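Local structure of dnab-like replicative helicase (Bacillus phage SPP1, 3BH0) at residues A[96-101]-A[179-184]; A[119-124]-A[300-305]. The protein unwinds duplex DNA during phage replication as a DnaB-family helicase, probably powered by ATP hydrolysis in the ATPase domain described here. All coordinates share one frame; numbering follows the deposited sequence.

Contact 1: residues A[96-101]-A[179-184]; sequences DDVVNL and PGKRVI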
loop_
_atom_site.group_PDB
_atom_site.type_symbol
_atom_site.label_atom_id
_atom_site.label_comp_id
_atom_site.label_asym_id
_atom_site.label_seq_id
_atom_site.Cartn_x
_atom_site.Cartn_y
_atom_site.Cartn_z
ATOM N N ASP A 96 6.444 -0.733 -14.424
ATOM C CA ASP A 96 7.911 -0.815 -14.354
ATOM C C ASP A 96 8.510 0.118 -13.288
ATOM O O ASP A 96 9.682 0.513 -13.364
ATOM C CB ASP A 96 8.572 -0.623 -15.726
ATOM C CG ASP A 96 9.879 -1.403 -15.855
ATOM O OD1 ASP A 96 10.961 -0.773 -15.719
ATOM O OD2 ASP A 96 9.820 -2.647 -16.071
ATOM N N ASP A 97 7.697 0.454 -12.289
ATOM C CA ASP A 97 8.192 1.117 -11.097
ATOM C C ASP A 97 8.740 0.028 -10.187
ATOM O O ASP A 97 8.431 -1.159 -10.388
ATOM C CB ASP A 97 7.076 1.914 -10.421
ATOM C CG ASP A 97 6.588 3.073 -11.279
ATOM O OD1 ASP A 97 7.425 3.925 -11.648
ATOM O OD2 ASP A 97 5.374 3.135 -11.588
ATOM N N VAL A 98 9.565 0.427 -9.216
ATOM C CA VAL A 98 10.236 -0.497 -8.302
ATOM C C VAL A 98 9.552 -0.501 -6.933
ATOM O O VAL A 98 9.416 0.544 -6.296
ATOM C CB VAL A 98 11.740 -0.131 -8.144
ATOM C CG1 VAL A 98 12.452 -1.078 -7.173
ATOM C CG2 VAL A 98 12.439 -0.145 -9.496
ATOM N N VAL A 99 9.127 -1.682 -6.490
ATOM C CA VAL A 99 8.455 -1.837 -5.204
ATOM C C VAL A 99 9.330 -2.563 -4.177
ATOM O O VAL A 99 9.754 -3.688 -4.400
ATOM C CB VAL A 99 7.089 -2.556 -5.345
ATOM C CG1 VAL A 99 6.349 -2.560 -4.003
ATOM C CG2 VAL A 99 6.226 -1.892 -6.426
ATOM N N ASN A 100 9.605 -1.888 -3.064
ATOM C CA ASN A 100 10.294 -2.472 -1.931
ATOM C C ASN A 100 9.260 -2.780 -0.856
ATOM O O ASN A 100 8.704 -1.876 -0.233
ATOM C CB ASN A 100 11.318 -1.495 -1.358
ATOM C CG ASN A 100 12.675 -1.550 -2.056
ATOM O OD1 ASN A 100 12.858 -2.249 -3.049
ATOM N ND2 ASN A 100 13.638 -0.803 -1.516
ATOM N N LEU A 101 8.996 -4.060 -0.648
ATOM C CA LEU A 101 8.036 -4.475 0.360
ATOM C C LEU A 101 8.756 -4.882 1.628
ATOM O O LEU A 101 9.533 -5.838 1.633
ATOM C CB LEU A 101 7.150 -5.605 -0.153
ATOM C CG LEU A 101 6.373 -6.392 0.906
ATOM C CD1 LEU A 101 5.355 -5.536 1.705
ATOM C CD2 LEU A 101 5.703 -7.614 0.261
ATOM N N PRO A 179 18.512 3.040 -11.775
ATOM C CA PRO A 179 18.717 4.315 -12.458
ATOM C C PRO A 179 17.563 5.318 -12.357
ATOM O O PRO A 179 17.462 6.044 -11.359
ATOM C CB PRO A 179 18.942 3.873 -13.901
ATOM C CG PRO A 179 19.714 2.621 -13.753
ATOM C CD PRO A 179 19.179 1.945 -12.514
ATOM N N GLY A 180 16.709 5.365 -13.376
ATOM C CA GLY A 180 15.700 6.426 -13.463
ATOM C C GLY A 180 14.351 6.055 -12.875
ATOM O O GLY A 180 13.329 6.692 -13.182
ATOM N N LYS A 181 14.349 5.030 -12.023
ATOM C CA LYS A 181 13.104 4.416 -11.580
ATOM C C LYS A 181 12.585 5.028 -10.291
ATOM O O LYS A 181 13.333 5.209 -9.329
ATOM C CB LYS A 181 13.288 2.910 -11.402
ATOM C CG LYS A 181 13.826 2.178 -12.614
ATOM C CD LYS A 181 12.724 1.837 -13.599
ATOM C CE LYS A 181 13.160 0.692 -14.489
ATOM N NZ LYS A 181 13.230 -0.607 -13.744
ATOM N N ARG A 182 11.298 5.343 -10.282
ATOM C CA ARG A 182 10.620 5.727 -9.050
ATOM C C ARG A 182 10.394 4.498 -8.160
ATOM O O ARG A 182 9.758 3.530 -8.591
ATOM C CB ARG A 182 9.318 6.489 -9.346
ATOM C CG ARG A 182 8.866 6.453 -10.803
ATOM C CD ARG A 182 7.673 7.367 -11.060
ATOM N NE ARG A 182 6.599 6.619 -11.708
ATOM C CZ ARG A 182 5.521 7.154 -12.271
ATOM N NH1 ARG A 182 5.352 8.466 -12.293
ATOM N NH2 ARG A 182 4.607 6.365 -12.819
ATOM N N VAL A 183 10.978 4.543 -6.957
ATOM C CA VAL A 183 10.904 3.496 -5.925
ATOM C C VAL A 183 9.679 3.709 -5.028
ATOM O O VAL A 183 9.327 4.845 -4.695
ATOM C CB VAL A 183 12.192 3.490 -5.041
ATOM C CG1 VAL A 183 12.133 2.444 -3.930
ATOM C CG2 VAL A 183 13.435 3.267 -5.887
ATOM N N ILE A 184 9.029 2.614 -4.632
ATOM C CA ILE A 184 7.874 2.696 -3.740
ATOM C C ILE A 184 8.143 1.820 -2.529
ATOM O O ILE A 184 8.382 0.627 -2.670
ATOM C CB ILE A 184 6.576 2.268 -4.457
ATOM C CG1 ILE A 184 6.348 3.134 -5.696
ATOM C CG2 ILE A 184 5.355 2.332 -3.497
ATOM C CD1 ILE A 184 6.245 2.347 -6.969
#
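Strands 98-103 and 183-188 begin side by side in the same direction, and their first residues illustrate how a parallel pair shares out its backbone polar groups. Val98 turns both of its groups to this neighbour: its N donates to Arg182 O at 3.2 Å, and its O receives Ile184 N at 2.7 Å, nearly along the C=O axis. Asn100 N extends the ladder to Ile184 O at 2.8 Å. Val99 bonds instead with Asn153 and Asn155 on its other flank, so successive residues serve alternate neighbours.

Ahead of the strands, charge pairs with charge. Asp97 OD1 accepts Arg182 NE at 2.8 Å in a salt bridge with an N-H...O angle of 161°. The oxygen lies in the guanidinium plane, but NE comes from above the carboxylate, the two planes being 38° apart; Arg182 NH1 is taken by Thr49 O. Lys181 CB packs 3.7 Å from Val98 CG2; beyond it, bends at chi2 and chi4 bring NZ to 3.0 Å from Asp96 OD1, a second, more exposed salt bridge. On the Val99 face, Ile184 CD1 meets Asp97 CB. Such neighbouring parallel strands form the core sheet of the P-loop NTPase fold of DnaB helicases.

Contact 2: residues A[119-124]-A[300-305]; sequences AGSINA and KEYGNF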
loop_
_atom_site.group_PDB
_atom_site.type_symbol
_atom_site.label_atom_id
_atom_site.label_comp_id
_atom_site.label_asym_id
_atom_site.label_seq_id
_atom_site.Cartn_x
_atom_site.Cartn_y
_atom_site.Cartn_z
ATOM N N ALA A 119 -1.884 -13.528 -9.247
ATOM C CA ALA A 119 -1.503 -13.340 -10.649
ATOM C C ALA A 119 -2.118 -14.409 -11.559
ATOM O O ALA A 119 -2.743 -14.086 -12.574
ATOM C CB ALA A 119 0.018 -13.311 -10.801
ATOM N N GLY A 120 -1.961 -15.675 -11.178
ATOM C CA GLY A 120 -2.389 -16.787 -12.015
ATOM C C GLY A 120 -3.821 -17.260 -11.845
ATOM O O GLY A 120 -4.212 -18.246 -12.472
ATOM N N SER A 121 -4.611 -16.564 -11.027
ATOM C CA SER A 121 -5.942 -17.041 -10.633
ATOM C C SER A 121 -5.933 -18.523 -10.227
ATOM O O SER A 121 -6.703 -19.340 -10.750
ATOM C CB SER A 121 -6.992 -16.773 -11.723
ATOM O OG SER A 121 -7.743 -15.604 -11.443
ATOM N N ILE A 122 -5.043 -18.862 -9.299
ATOM C CA ILE A 122 -5.009 -20.193 -8.717
ATOM C C ILE A 122 -5.657 -20.137 -7.328
ATOM O O ILE A 122 -5.681 -19.083 -6.693
ATOM C CB ILE A 122 -3.572 -20.745 -8.639
ATOM C CG1 ILE A 122 -2.814 -20.445 -9.941
ATOM C CG2 ILE A 122 -3.596 -22.246 -8.348
ATOM C CD1 ILE A 122 -1.372 -20.923 -9.964
ATOM N N ASN A 123 -6.203 -21.262 -6.876
ATOM C CA ASN A 123 -6.836 -21.349 -5.565
ATOM C C ASN A 123 -5.822 -21.667 -4.454
ATOM O O ASN A 123 -4.968 -22.551 -4.611
ATOM C CB ASN A 123 -7.968 -22.383 -5.598
ATOM C CG ASN A 123 -8.727 -22.458 -4.298
ATOM O OD1 ASN A 123 -8.526 -23.380 -3.504
ATOM N ND2 ASN A 123 -9.593 -21.476 -4.058
ATOM N N ALA A 124 -5.942 -20.953 -3.333
ATOM C CA ALA A 124 -4.950 -20.980 -2.254
ATOM C C ALA A 124 -4.833 -22.315 -1.519
ATOM O O ALA A 124 -3.747 -22.677 -1.080
ATOM C CB ALA A 124 -5.210 -19.848 -1.266
ATOM N N LYS A 300 -12.296 -12.673 -3.037
ATOM C CA LYS A 300 -11.751 -13.271 -1.825
ATOM C C LYS A 300 -10.746 -14.378 -2.122
ATOM O O LYS A 300 -9.552 -14.238 -1.837
ATOM C CB LYS A 300 -12.897 -13.798 -0.950
ATOM C CG LYS A 300 -13.711 -12.695 -0.292
ATOM C CD LYS A 300 -15.170 -13.084 0.025
ATOM C CE LYS A 300 -15.823 -12.079 1.018
ATOM N NZ LYS A 300 -15.996 -10.677 0.497
ATOM N N GLU A 301 -11.243 -15.454 -2.726
ATOM C CA GLU A 301 -10.471 -16.656 -3.010
ATOM C C GLU A 301 -9.118 -16.394 -3.696
ATOM O O GLU A 301 -8.192 -17.205 -3.596
ATOM C CB GLU A 301 -11.327 -17.619 -3.851
ATOM C CG GLU A 301 -11.645 -17.085 -5.261
ATOM C CD GLU A 301 -12.640 -17.937 -6.030
ATOM O OE1 GLU A 301 -12.752 -19.150 -5.723
ATOM O OE2 GLU A 301 -13.306 -17.386 -6.950
ATOM N N TYR A 302 -8.996 -15.274 -4.398
ATOM C CA TYR A 302 -7.756 -14.995 -5.120
ATOM C C TYR A 302 -6.982 -13.785 -4.575
ATOM O O TYR A 302 -5.870 -13.505 -5.019
ATOM C CB TYR A 302 -8.020 -14.837 -6.623
ATOM C CG TYR A 302 -8.628 -16.050 -7.298
ATOM C CD1 TYR A 302 -8.070 -17.327 -7.145
ATOM C CD2 TYR A 302 -9.746 -15.915 -8.120
ATOM C CE1 TYR A 302 -8.627 -18.444 -7.783
ATOM C CE2 TYR A 302 -10.315 -17.019 -8.760
ATOM C CZ TYR A 302 -9.752 -18.280 -8.593
ATOM O OH TYR A 302 -10.324 -19.361 -9.246
ATOM N N GLY A 303 -7.581 -13.081 -3.618
ATOM C CA GLY A 303 -7.003 -11.862 -3.070
ATOM C C GLY A 303 -6.862 -10.811 -4.151
ATOM O O GLY A 303 -5.900 -10.033 -4.159
ATOM N N ASN A 304 -7.828 -10.805 -5.066
ATOM C CA ASN A 304 -7.854 -9.867 -6.173
ATOM C C ASN A 304 -8.965 -8.835 -6.048
ATOM O O ASN A 304 -9.954 -9.057 -5.356
ATOM C CB ASN A 304 -8.006 -10.612 -7.485
ATOM C CG ASN A 304 -7.288 -9.935 -8.612
ATOM O OD1 ASN A 304 -7.235 -8.707 -8.683
ATOM N ND2 ASN A 304 -6.718 -10.735 -9.508
ATOM N N PHE A 305 -8.777 -7.703 -6.720
ATOM C CA PHE A 305 -9.720 -6.597 -6.682
ATOM C C PHE A 305 -10.045 -6.149 -8.104
ATOM O O PHE A 305 -9.151 -6.048 -8.969
ATOM C CB PHE A 305 -9.154 -5.428 -5.887
ATOM C CG PHE A 305 -8.905 -5.740 -4.440
ATOM C CD1 PHE A 305 -9.766 -5.263 -3.461
ATOM C CD2 PHE A 305 -7.803 -6.505 -4.054
ATOM C CE1 PHE A 305 -9.533 -5.549 -2.114
ATOM C CE2 PHE A 305 -7.578 -6.795 -2.731
ATOM C CZ PHE A 305 -8.434 -6.313 -1.757
#
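The ring of Tyr302 carries this surface contact and shows how one aromatic side chain can join a helix-connecting loop to a hairpin turn. Its edge is turned to the loop backbone: Ile122 O stands near the ring plane, 3.0 Å from Tyr302 CD1 and 3.2 Å from CE1, where the slightly positive ring hydrogens should suit a carbonyl oxygen. Asn123 N lies at the same edge, 3.8 Å from CE1. Over one face sits Ser121 OG, 3.9 Å above the plane of the Tyr302 ring and offset toward its rim. The opposite face is covered from within its own segment by Glu301 CG, 3.6 Å above the ring centre, so the ring is sandwiched. Tyr302 CG is anti to its carbonyl carbon, beside the backbone N (chi1 -60°), which sends the ring across to the loop.

A second shell fixes both partners. Ser121, at positive phi, completes the Schellman motif that follows helix 108-119, and its O accepts Lys141 NZ. Ile122 CB points away from 300-305, and its side chain packs on Lys141 and Leu142 of helix 139-150. Asn123, with CG anti to the backbone N (chi1 -176°), is the N-cap of helix 124-128, its OD1 bonded weakly to Gln125 N. Tyr302 O is hydrogen-bonded to Thr118 OG1 of helix 108-119, which ties the hairpin to the helix before the loop. Gly303 N closes the 3-10 turn on Lys300 O at 2.9 Å, and Asn304 OD1 accepts both Phe305 N, at 2.7 Å on a lone pair, and Lys87 NZ. Gly303, at positive phi (62°), and Asn304 both face Ile299, a G1 beta bulge. The whole is characteristic of a bulged antiparallel hairpin, here joining strands 292-299 and 304-307, whose turn docks against the loop between helices 108-119 and 124-128.

How the contacts relate
Contacts 1 and 2 belong to different regions of one mixed sheet: contact 1 pairs the second and third strands, 98-103 and 183-188, counted from the outermost strand 154-157, whereas contact 2 reaches the opposite border, strand 304-307. Their centres are 24 Å apart and their nearest atoms about 13 Å, so they do not touch. The chain nevertheless interlaces them, its segments alternating, and helix 108-119 leads from the strand of contact 1 to the loop of contact 2. Helix 81-93 is a second link: Val99, Leu101 and Ile184 pack on it, as does Phe305. It begins at Lys81 and Thr82, part of a probable Walker A P-loop, consistent with nucleotide binding there.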